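Local atomic coordinates of twitching motility pilus retraction protein (PDB entry 5ZFQ), a protein that probably hydrolyses ATP as a hexameric motor to drive retraction of the type IV pilus, and with it twitching motility. Residues Gly340-Met344 / Asn345-Phe349; Asp370-Lys373 / Gln374-Ser378; Ser350-Lys354 / Arg355-Leu359; Ala167-Ile170 / Asp171-Thr175. One frame throughout, in Å; residues are numbered along the deposited sequence.

Interaction 1 of 4, residues Gly340-Met344 / Asn345-Phe349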
loop_
_atom_site.group_PDB
_atom_site.type_symbol
_atom_site.label_atom_id
_atom_site.label_comp_id
_atom_site.label_asym_id
_atom_site.label_seq_id
_atom_site.Cartn_x
_atom_site.Cartn_y
_atom_site.Cartn_z
ATOM N N GLY A 340 -34.373 -16.235 29.457
ATOM C CA GLY A 340 -33.381 -17.279 29.434
ATOM C C GLY A 340 -31.968 -16.765 29.331
ATOM O O GLY A 340 -31.059 -17.537 29.200
ATOM N N MET A 341 -31.777 -15.467 29.412
ATOM C CA MET A 341 -30.457 -14.914 29.338
ATOM C C MET A 341 -29.655 -15.282 30.556
ATOM O O MET A 341 -30.199 -15.512 31.584
ATOM C CB MET A 341 -30.510 -13.402 29.312
ATOM C CG MET A 341 -31.514 -12.792 28.396
ATOM S SD MET A 341 -31.294 -11.033 28.330
ATOM C CE MET A 341 -29.603 -10.934 27.941
ATOM N N GLN A 342 -28.348 -15.354 30.418
ATOM C CA GLN A 342 -27.497 -15.598 31.538
ATOM C C GLN A 342 -26.188 -14.945 31.301
ATOM O O GLN A 342 -25.703 -14.966 30.217
ATOM C CB GLN A 342 -27.286 -17.074 31.762
ATOM C CG GLN A 342 -26.860 -17.839 30.547
ATOM C CD GLN A 342 -26.866 -19.328 30.743
ATOM O OE1 GLN A 342 -27.884 -19.923 30.983
ATOM N NE2 GLN A 342 -25.720 -19.928 30.620
ATOM N N THR A 343 -25.590 -14.380 32.329
ATOM C CA THR A 343 -24.251 -13.823 32.201
ATOM C C THR A 343 -23.224 -14.940 32.373
ATOM O O THR A 343 -23.538 -16.012 32.906
ATOM C CB THR A 343 -23.968 -12.717 33.241
ATOM O OG1 THR A 343 -24.071 -13.261 34.559
ATOM C CG2 THR A 343 -24.964 -11.559 33.104
ATOM N N MET A 344 -22.002 -14.672 31.913
ATOM C CA MET A 344 -20.869 -15.546 32.152
ATOM C C MET A 344 -20.701 -15.776 33.651
ATOM O O MET A 344 -20.501 -16.908 34.081
ATOM C CB MET A 344 -19.588 -14.961 31.546
ATOM C CG MET A 344 -18.380 -15.853 31.731
ATOM S SD MET A 344 -18.648 -17.507 31.009
ATOM C CE MET A 344 -18.795 -17.124 29.266
ATOM N N ASN A 345 -20.814 -14.713 34.448
ATOM C CA ASN A 345 -20.733 -14.867 35.897
ATOM C C ASN A 345 -21.850 -15.768 36.430
ATOM O O ASN A 345 -21.591 -16.621 37.280
ATOM C CB ASN A 345 -20.753 -13.505 36.617
ATOM C CG ASN A 345 -19.342 -12.971 36.908
ATOM O OD1 ASN A 345 -18.349 -13.701 36.791
ATOM N ND2 ASN A 345 -19.251 -11.696 37.276
ATOM N N GLN A 346 -23.078 -15.610 35.934
ATOM C CA GLN A 346 -24.169 -16.483 36.369
ATOM C C GLN A 346 -23.859 -17.924 36.006
ATOM O O GLN A 346 -24.030 -18.814 36.827
ATOM C CB GLN A 346 -25.508 -16.048 35.771
ATOM C CG GLN A 346 -26.077 -14.818 36.461
ATOM C CD GLN A 346 -27.308 -14.247 35.776
ATOM O OE1 GLN A 346 -27.449 -14.331 34.553
ATOM N NE2 GLN A 346 -28.194 -13.636 36.562
ATOM N N SER A 347 -23.371 -18.145 34.787
ATOM C CA SER A 347 -22.987 -19.480 34.327
ATOM C C SER A 347 -21.886 -20.069 35.201
ATOM O O SER A 347 -21.995 -21.216 35.648
ATOM C CB SER A 347 -22.518 -19.444 32.863
ATOM O OG SER A 347 -22.274 -20.754 32.366
ATOM N N LEU A 348 -20.821 -19.293 35.426
ATOM C CA LEU A 348 -19.730 -19.733 36.307
ATOM C C LEU A 348 -20.268 -20.114 37.694
ATOM O O LEU A 348 -19.896 -21.148 38.261
ATOM C CB LEU A 348 -18.658 -18.644 36.441
ATOM C CG LEU A 348 -17.718 -18.447 35.257
ATOM C CD1 LEU A 348 -16.885 -17.164 35.396
ATOM C CD2 LEU A 348 -16.834 -19.644 35.126
ATOM N N PHE A 349 -21.152 -19.269 38.220
ATOM C CA PHE A 349 -21.744 -19.480 39.532
ATOM C C PHE A 349 -22.501 -20.804 39.561
ATOM O O PHE A 349 -22.550 -21.492 40.583
ATOM C CB PHE A 349 -22.670 -18.307 39.886
ATOM C CG PHE A 349 -23.473 -18.520 41.132
ATOM C CD1 PHE A 349 -22.936 -18.215 42.381
ATOM C CD2 PHE A 349 -24.773 -19.024 41.063
ATOM C CE1 PHE A 349 -23.677 -18.407 43.548
ATOM C CE2 PHE A 349 -25.517 -19.223 42.220
ATOM C CZ PHE A 349 -24.966 -18.906 43.467
#
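T343 and Q346 meet where an extended backbone turns into helix 344-353, and together they form a capping box at its first turn. T343 sits at the N-cap position with extended backbone torsions, and from M344 on the chain is helical. S347 N binds T343 O at 2.8 Å and L348 N binds M344 O, also at 2.8 Å, which starts the helical ladder. The side chain of T343 takes the bond ahead of these: OG1, set between its own N and carbonyl carbon (chi1 61°), accepts from Q346 N at 2.9 Å. The Q346 chain, extended beyond CG, reaches back past the helix start, where its OE1 accepts from T343 N at 2.9 Å, the donor tilted 22° from the carbonyl plane. NE2 is taken by Q333 O, so the amide is held at both ends. With an alanine at Q346, T343 N and Q333 O would probably lose these partners and the N-terminal cap would weaken. M344 N is hydrogen-bonded to E308 OE1, and the side chains of Q342 and S347 bind the L307 backbone, which fastens the helix start to strand 303-310. Across the first turn, M344 CG lies 4.2 Å from L348 CD1.

Interaction 2 of 4, residues Asp370-Lys373 / Gln374-Ser378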
loop_
_atom_site.group_PDB
_atom_site.type_symbol
_atom_site.label_atom_id
_atom_site.label_comp_id
_atom_site.label_asym_id
_atom_site.label_seq_id
_atom_site.Cartn_x
_atom_site.Cartn_y
_atom_site.Cartn_z
ATOM N N ASP A 370 -15.126 -9.673 41.689
ATOM C CA ASP A 370 -15.886 -9.103 42.816
ATOM C C ASP A 370 -17.383 -9.445 42.750
ATOM O O ASP A 370 -17.978 -9.827 43.757
ATOM C CB ASP A 370 -15.716 -7.580 42.871
ATOM C CG ASP A 370 -14.337 -7.155 43.353
ATOM O OD1 ASP A 370 -13.703 -7.907 44.126
ATOM O OD2 ASP A 370 -13.876 -6.070 42.940
ATOM N N GLU A 371 -17.991 -9.308 41.572
ATOM C CA GLU A 371 -19.392 -9.697 41.394
ATOM C C GLU A 371 -19.621 -11.169 41.733
ATOM O O GLU A 371 -20.534 -11.497 42.495
ATOM C CB GLU A 371 -19.865 -9.417 39.970
ATOM C CG GLU A 371 -21.217 -10.044 39.657
ATOM C CD GLU A 371 -21.865 -9.480 38.400
ATOM O OE1 GLU A 371 -22.005 -8.237 38.312
ATOM O OE2 GLU A 371 -22.231 -10.274 37.498
ATOM N N LEU A 372 -18.778 -12.043 41.188
ATOM C CA LEU A 372 -18.893 -13.482 41.443
ATOM C C LEU A 372 -18.744 -13.822 42.933
ATOM O O LEU A 372 -19.544 -14.586 43.461
ATOM C CB LEU A 372 -17.868 -14.271 40.616
ATOM C CG LEU A 372 -18.086 -15.793 40.568
ATOM C CD1 LEU A 372 -19.484 -16.102 40.030
ATOM C CD2 LEU A 372 -17.007 -16.562 39.787
ATOM N N LYS A 373 -17.746 -13.272 43.629
ATOM C CA LYS A 373 -17.735 -13.424 45.101
ATOM C C LYS A 373 -19.049 -12.971 45.744
ATOM O O LYS A 373 -19.610 -13.682 46.594
ATOM C CB LYS A 373 -16.575 -12.673 45.772
ATOM C CG LYS A 373 -15.287 -12.715 45.033
ATOM C CD LYS A 373 -14.322 -13.466 45.969
ATOM C CE LYS A 373 -13.193 -14.146 45.302
ATOM N NZ LYS A 373 -13.382 -15.676 45.123
ATOM N N GLN A 374 -19.549 -11.811 45.320
ATOM C CA GLN A 374 -20.782 -11.273 45.884
ATOM C C GLN A 374 -21.948 -12.269 45.736
ATOM O O GLN A 374 -22.717 -12.506 46.687
ATOM C CB GLN A 374 -21.117 -9.927 45.225
ATOM C CG GLN A 374 -21.784 -8.882 46.148
ATOM C CD GLN A 374 -21.034 -8.679 47.467
ATOM O OE1 GLN A 374 -19.913 -8.154 47.498
ATOM N NE2 GLN A 374 -21.649 -9.110 48.564
ATOM N N MET A 375 -22.050 -12.867 44.545
ATOM C CA MET A 375 -23.048 -13.902 44.278
ATOM C C MET A 375 -22.831 -15.134 45.141
ATOM O O MET A 375 -23.785 -15.738 45.629
ATOM C CB MET A 375 -23.030 -14.306 42.804
ATOM C CG MET A 375 -23.520 -13.223 41.858
ATOM S SD MET A 375 -23.077 -13.552 40.142
ATOM C CE MET A 375 -24.128 -14.948 39.748
ATOM N N LEU A 376 -21.571 -15.508 45.328
ATOM C CA LEU A 376 -21.275 -16.731 46.045
ATOM C C LEU A 376 -21.596 -16.564 47.528
ATOM O O LEU A 376 -21.938 -17.539 48.211
ATOM C CB LEU A 376 -19.816 -17.130 45.825
ATOM C CG LEU A 376 -19.537 -17.696 44.428
ATOM C CD1 LEU A 376 -18.040 -17.665 44.120
ATOM C CD2 LEU A 376 -20.101 -19.104 44.306
ATOM N N ALA A 377 -21.510 -15.324 48.012
ATOM C CA ALA A 377 -21.871 -14.992 49.392
ATOM C C ALA A 377 -23.336 -15.343 49.701
ATOM O O ALA A 377 -23.663 -15.875 50.777
ATOM C CB ALA A 377 -21.615 -13.517 49.655
ATOM N N SER A 378 -24.206 -15.052 48.735
ATOM C CA SER A 378 -25.634 -15.339 48.846
ATOM C C SER A 378 -25.982 -16.716 48.273
ATOM O O SER A 378 -25.632 -17.752 48.851
ATOM C CB SER A 378 -26.435 -14.246 48.136
ATOM O OG SER A 378 -26.009 -12.964 48.574
#
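E371 and M375 lie one turn apart on helix 369-377, the last helix of the modelled chain, and their side chains slant across each other. E371 carries CG anti to the backbone N (chi1 169°) and runs out extended, whereas M375 has CG beside its own N (chi1 -68°) and bends only at chi3. The sulfur is thereby brought back toward the preceding turn, with SD 4.0 Å from E371 CG. The carboxylate of E371 passes beyond this contact: OE2 is hydrogen-bonded to Y329 OH and more weakly to N345 ND2. L372 and L376 repeat the i to i+4 pairing on the neighbouring strip of the helix, where L372 CG lies 4.0 Å from L376 CD1. L372 CD1 also approaches M375 SD at 4.4 Å, which links M375 to the leucine pair. Helix 344-353 covers M375 and L376 through F349, and M363 of helix 359-365 packs on L372. The contact thus belongs to the packing of three C-terminal helices. Beneath the side chains the backbone ladder is regular, beginning with Q374 N on D370 O; at its far end A377 N lies 2.9 Å from K373 O.

Interaction 3 of 4, residues Ser350-Lys354 / Arg355-Leu359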
loop_
_atom_site.group_PDB
_atom_site.type_symbol
_atom_site.label_atom_id
_atom_site.label_comp_id
_atom_site.label_asym_id
_atom_site.label_seq_id
_atom_site.Cartn_x
_atom_site.Cartn_y
_atom_site.Cartn_z
ATOM N N SER A 350 -23.081 -21.153 38.420
ATOM C CA SER A 350 -23.878 -22.356 38.294
ATOM C C SER A 350 -22.957 -23.579 38.265
ATOM O O SER A 350 -23.227 -24.601 38.908
ATOM C CB SER A 350 -24.751 -22.274 37.036
ATOM O OG SER A 350 -25.603 -23.397 36.918
ATOM N N LEU A 351 -21.859 -23.463 37.525
ATOM C CA LEU A 351 -20.880 -24.545 37.458
ATOM C C LEU A 351 -20.258 -24.830 38.827
ATOM O O LEU A 351 -19.973 -25.985 39.155
ATOM C CB LEU A 351 -19.792 -24.225 36.431
ATOM C CG LEU A 351 -20.340 -24.305 35.003
ATOM C CD1 LEU A 351 -19.342 -23.779 33.968
ATOM C CD2 LEU A 351 -20.778 -25.748 34.697
ATOM N N LEU A 352 -20.070 -23.783 39.624
ATOM C CA LEU A 352 -19.532 -23.927 40.973
ATOM C C LEU A 352 -20.495 -24.642 41.942
ATOM O O LEU A 352 -20.058 -25.489 42.722
ATOM C CB LEU A 352 -19.146 -22.554 41.526
ATOM C CG LEU A 352 -17.868 -21.997 40.906
ATOM C CD1 LEU A 352 -17.656 -20.540 41.313
ATOM C CD2 LEU A 352 -16.668 -22.866 41.305
ATOM N N GLN A 353 -21.786 -24.305 41.894
ATOM C CA GLN A 353 -22.796 -24.978 42.723
ATOM C C GLN A 353 -22.794 -26.479 42.491
ATOM O O GLN A 353 -22.895 -27.272 43.436
ATOM C CB GLN A 353 -24.208 -24.437 42.443
ATOM C CG GLN A 353 -24.422 -22.987 42.799
ATOM C CD GLN A 353 -23.785 -22.624 44.124
ATOM O OE1 GLN A 353 -23.964 -23.323 45.126
ATOM N NE2 GLN A 353 -23.024 -21.530 44.137
ATOM N N LYS A 354 -22.686 -26.841 41.217
ATOM C CA LYS A 354 -22.738 -28.222 40.772
ATOM C C LYS A 354 -21.369 -28.886 40.895
ATOM O O LYS A 354 -21.225 -30.073 40.592
ATOM C CB LYS A 354 -23.233 -28.291 39.319
ATOM C CG LYS A 354 -24.592 -27.641 39.065
ATOM C CD LYS A 354 -24.930 -27.732 37.584
ATOM C CE LYS A 354 -26.239 -27.039 37.225
ATOM N NZ LYS A 354 -26.358 -26.878 35.735
ATOM N N ARG A 355 -20.380 -28.104 41.331
ATOM C CA ARG A 355 -18.992 -28.551 41.496
ATOM C C ARG A 355 -18.380 -29.120 40.213
ATOM O O ARG A 355 -17.648 -30.114 40.247
ATOM C CB ARG A 355 -18.890 -29.598 42.608
ATOM C CG ARG A 355 -19.198 -29.090 44.013
ATOM C CD ARG A 355 -19.367 -30.261 44.937
ATOM N NE ARG A 355 -19.693 -29.864 46.300
ATOM C CZ ARG A 355 -20.917 -29.546 46.723
ATOM N NH1 ARG A 355 -21.954 -29.546 45.887
ATOM N NH2 ARG A 355 -21.101 -29.218 47.995
ATOM N N ARG A 356 -18.678 -28.484 39.088
ATOM C CA ARG A 356 -18.136 -28.903 37.800
ATOM C C ARG A 356 -16.784 -28.233 37.511
ATOM O O ARG A 356 -15.949 -28.799 36.808
ATOM C CB ARG A 356 -19.135 -28.594 36.683
ATOM C CG ARG A 356 -20.591 -28.972 37.001
ATOM C CD ARG A 356 -20.863 -30.480 36.890
ATOM N NE ARG A 356 -20.336 -31.079 35.653
ATOM C CZ ARG A 356 -20.787 -30.828 34.420
ATOM N NH1 ARG A 356 -21.791 -29.965 34.220
ATOM N NH2 ARG A 356 -20.222 -31.438 33.379
ATOM N N ILE A 357 -16.581 -27.034 38.060
ATOM C CA ILE A 357 -15.306 -26.314 37.963
ATOM C C ILE A 357 -14.831 -25.867 39.343
ATOM O O ILE A 357 -15.610 -25.849 40.292
ATOM C CB ILE A 357 -15.403 -25.060 37.041
ATOM C CG1 ILE A 357 -16.198 -23.935 37.721
ATOM C CG2 ILE A 357 -15.998 -25.408 35.699
ATOM C CD1 ILE A 357 -16.370 -22.713 36.843
ATOM N N SER A 358 -13.559 -25.493 39.458
ATOM C CA SER A 358 -13.028 -25.059 40.752
ATOM C C SER A 358 -13.032 -23.537 40.881
ATOM O O SER A 358 -13.047 -22.822 39.880
ATOM C CB SER A 358 -11.614 -25.597 40.966
ATOM O OG SER A 358 -10.669 -24.853 40.219
ATOM N N LEU A 359 -13.026 -23.060 42.121
ATOM C CA LEU A 359 -13.031 -21.636 42.419
ATOM C C LEU A 359 -11.877 -20.887 41.718
ATOM O O LEU A 359 -12.090 -19.785 41.211
ATOM C CB LEU A 359 -12.977 -21.415 43.946
ATOM C CG LEU A 359 -13.272 -20.003 44.499
ATOM C CD1 LEU A 359 -14.741 -19.629 44.355
ATOM C CD2 LEU A 359 -12.813 -19.818 45.944
#
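I357 holds CG1 between its backbone N and carbonyl carbon (chi1 73°), while L351 and L352 both keep CG beside their own N; with these torsions the isoleucine lies across both leucines at about a right angle. Its CD1 and CG1 rest on L351 CB, CD1 at 3.8 Å, and CG1 also meets L352 CD2 at 3.8 Å. This crossing follows a Schellman motif that ends helix 344-353. R355 takes a positive phi of 57°, and R356 N reaches back to L351 O at 2.8 Å. R355 N binds L352 O at 3.0 Å, coming from above the carbonyl plane. The reversal carries R356 back against the last turn, its side chain slanting across that of L351, where its CB touches L351 CD2 at 3.8 Å and its CG lies 3.6 Å from K354 CB. V304 of strand 303-310 and A362 of helix 359-365 also pack on I357. A gap beside L351 and L352, bordered also by V304 and A362, would probably open if an alanine replaced I357. K354 CB and the CB and CG of R356 supply the hydrocarbon here, while the charged ends lie beyond it; with K354 NZ 5.7 Å from R356 NH1, these like charges would be expected to repel mildly.

Interaction 4 of 4, residues Ala167-Ile170 / Asp171-Thr175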
loop_
_atom_site.group_PDB
_atom_site.type_symbol
_atom_site.label_atom_id
_atom_site.label_comp_id
_atom_site.label_asym_id
_atom_site.label_seq_id
_atom_site.Cartn_x
_atom_site.Cartn_y
_atom_site.Cartn_z
ATOM N N ALA A 167 -23.365 -26.941 15.033
ATOM C CA ALA A 167 -23.792 -28.218 14.498
ATOM C C ALA A 167 -25.162 -28.620 15.032
ATOM O O ALA A 167 -26.035 -29.040 14.271
ATOM C CB ALA A 167 -22.766 -29.289 14.823
ATOM N N ALA A 168 -25.354 -28.486 16.337
ATOM C CA ALA A 168 -26.597 -28.928 16.964
ATOM C C ALA A 168 -27.770 -28.059 16.519
ATOM O O ALA A 168 -28.885 -28.542 16.298
ATOM C CB ALA A 168 -26.458 -28.904 18.470
ATOM N N ILE A 169 -27.504 -26.763 16.400
ATOM C CA ILE A 169 -28.499 -25.811 15.930
ATOM C C ILE A 169 -28.931 -26.136 14.500
ATOM O O ILE A 169 -30.132 -26.190 14.196
ATOM C CB ILE A 169 -27.963 -24.362 15.999
ATOM C CG1 ILE A 169 -27.952 -23.879 17.454
ATOM C CG2 ILE A 169 -28.814 -23.446 15.142
ATOM C CD1 ILE A 169 -27.156 -22.611 17.686
ATOM N N ILE A 170 -27.952 -26.368 13.631
ATOM C CA ILE A 170 -28.252 -26.639 12.237
ATOM C C ILE A 170 -28.975 -27.969 12.088
ATOM O O ILE A 170 -29.928 -28.074 11.294
ATOM C CB ILE A 170 -26.972 -26.611 11.381
ATOM C CG1 ILE A 170 -26.510 -25.155 11.216
ATOM C CG2 ILE A 170 -27.218 -27.222 10.015
ATOM C CD1 ILE A 170 -25.051 -24.993 10.943
ATOM N N ASP A 171 -28.551 -28.967 12.863
ATOM C CA ASP A 171 -29.203 -30.266 12.857
ATOM C C ASP A 171 -30.683 -30.130 13.192
ATOM O O ASP A 171 -31.537 -30.750 12.551
ATOM C CB ASP A 171 -28.538 -31.213 13.851
ATOM C CG ASP A 171 -29.134 -32.610 13.815
ATOM O OD1 ASP A 171 -29.354 -33.171 12.714
ATOM O OD2 ASP A 171 -29.394 -33.154 14.904
ATOM N N LYS A 172 -30.979 -29.318 14.206
ATOM C CA LYS A 172 -32.349 -29.105 14.634
ATOM C C LYS A 172 -33.154 -28.415 13.530
ATOM O O LYS A 172 -34.321 -28.760 13.292
ATOM C CB LYS A 172 -32.390 -28.283 15.916
ATOM C CG LYS A 172 -33.811 -27.988 16.385
ATOM C CD LYS A 172 -33.843 -27.012 17.563
ATOM C CE LYS A 172 -35.269 -26.787 18.070
ATOM N NZ LYS A 172 -35.926 -28.027 18.629
ATOM N N ILE A 173 -32.523 -27.450 12.859
ATOM C CA ILE A 173 -33.156 -26.716 11.788
ATOM C C ILE A 173 -33.462 -27.636 10.622
ATOM O O ILE A 173 -34.573 -27.642 10.090
ATOM C CB ILE A 173 -32.263 -25.567 11.314
ATOM C CG1 ILE A 173 -32.178 -24.493 12.394
ATOM C CG2 ILE A 173 -32.771 -24.972 9.997
ATOM C CD1 ILE A 173 -31.166 -23.415 12.091
ATOM N N ASN A 174 -32.447 -28.398 10.230
ATOM C CA ASN A 174 -32.529 -29.389 9.175
ATOM C C ASN A 174 -33.614 -30.442 9.421
ATOM O O ASN A 174 -34.184 -31.010 8.468
ATOM C CB ASN A 174 -31.157 -30.057 9.043
ATOM C CG ASN A 174 -31.067 -31.045 7.890
ATOM O OD1 ASN A 174 -31.843 -31.005 6.943
ATOM N ND2 ASN A 174 -30.105 -31.950 7.985
ATOM N N THR A 175 -33.874 -30.712 10.703
ATOM C CA THR A 175 -34.879 -31.683 11.115
ATOM C C THR A 175 -36.292 -31.088 11.041
ATOM O O THR A 175 -37.252 -31.764 10.647
ATOM C CB THR A 175 -34.624 -32.200 12.569
ATOM O OG1 THR A 175 -33.353 -32.868 12.645
ATOM C CG2 THR A 175 -35.713 -33.178 13.003
#
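I173 and I169 stand side by side, pointing the same way, on helix 162-176, the helix that begins within what looks like the P-loop (Walker A) of a RecA-like ATPase core. Starting from its CB, I173 lies 3.4 Å from I170 O. With CG1 beside the backbone N (chi1 -69°), the longer branch is laid back along the previous turn: CG1 passes I169 O at 3.2 Å, and CD1, at the tip, meets I169 CG2 at 3.9 Å. That last touch is apolar and joins side chains one turn apart. The row faces the central sheet, with L251 of strand 249-254 packed on I169, while L249 of that strand and I181 of strand 180-185 pack on I173.

The backbone beneath is an unbroken ladder, D171 N on A167 O, K172 N on A168 O, I173 N on I169 O and N174 N on I170 O, the last with an N-H...O angle of 172°. On other sides of the helix the polar groups have mates outside it or further along. D171 OD1 forms a salt bridge with K195. N174 binds the same loop through both ends of its amide, ND2 giving to P193 O and OD1 accepting from K195 N and C197 N. K172 NZ pairs with E176, one turn on. Near the end of the helix D171 O is gripped twice by a single residue: T175 N donates at 3.0 Å, and T175 OG1 donates at 2.8 Å from the opposite face of the carbonyl plane.

From the N terminus, interaction 4 comes first, within helix 162-176 against the central sheet. The other three follow in series near the C terminus; each joins adjoining segments, and none nests in or crosses another. Interaction 1 opens helix 344-353 beside strand 303-310, interaction 3 closes that helix and turns the chain toward helix 359-365, and interaction 2 lies on the final helix, 369-377. Interactions 1, 2 and 3 touch pairwise: L348 meets I357, F349 meets M375 and L376, and L376 meets L352 and L359. Interaction 4 stands apart, its nearest atoms about 13 Å from those of interaction 1.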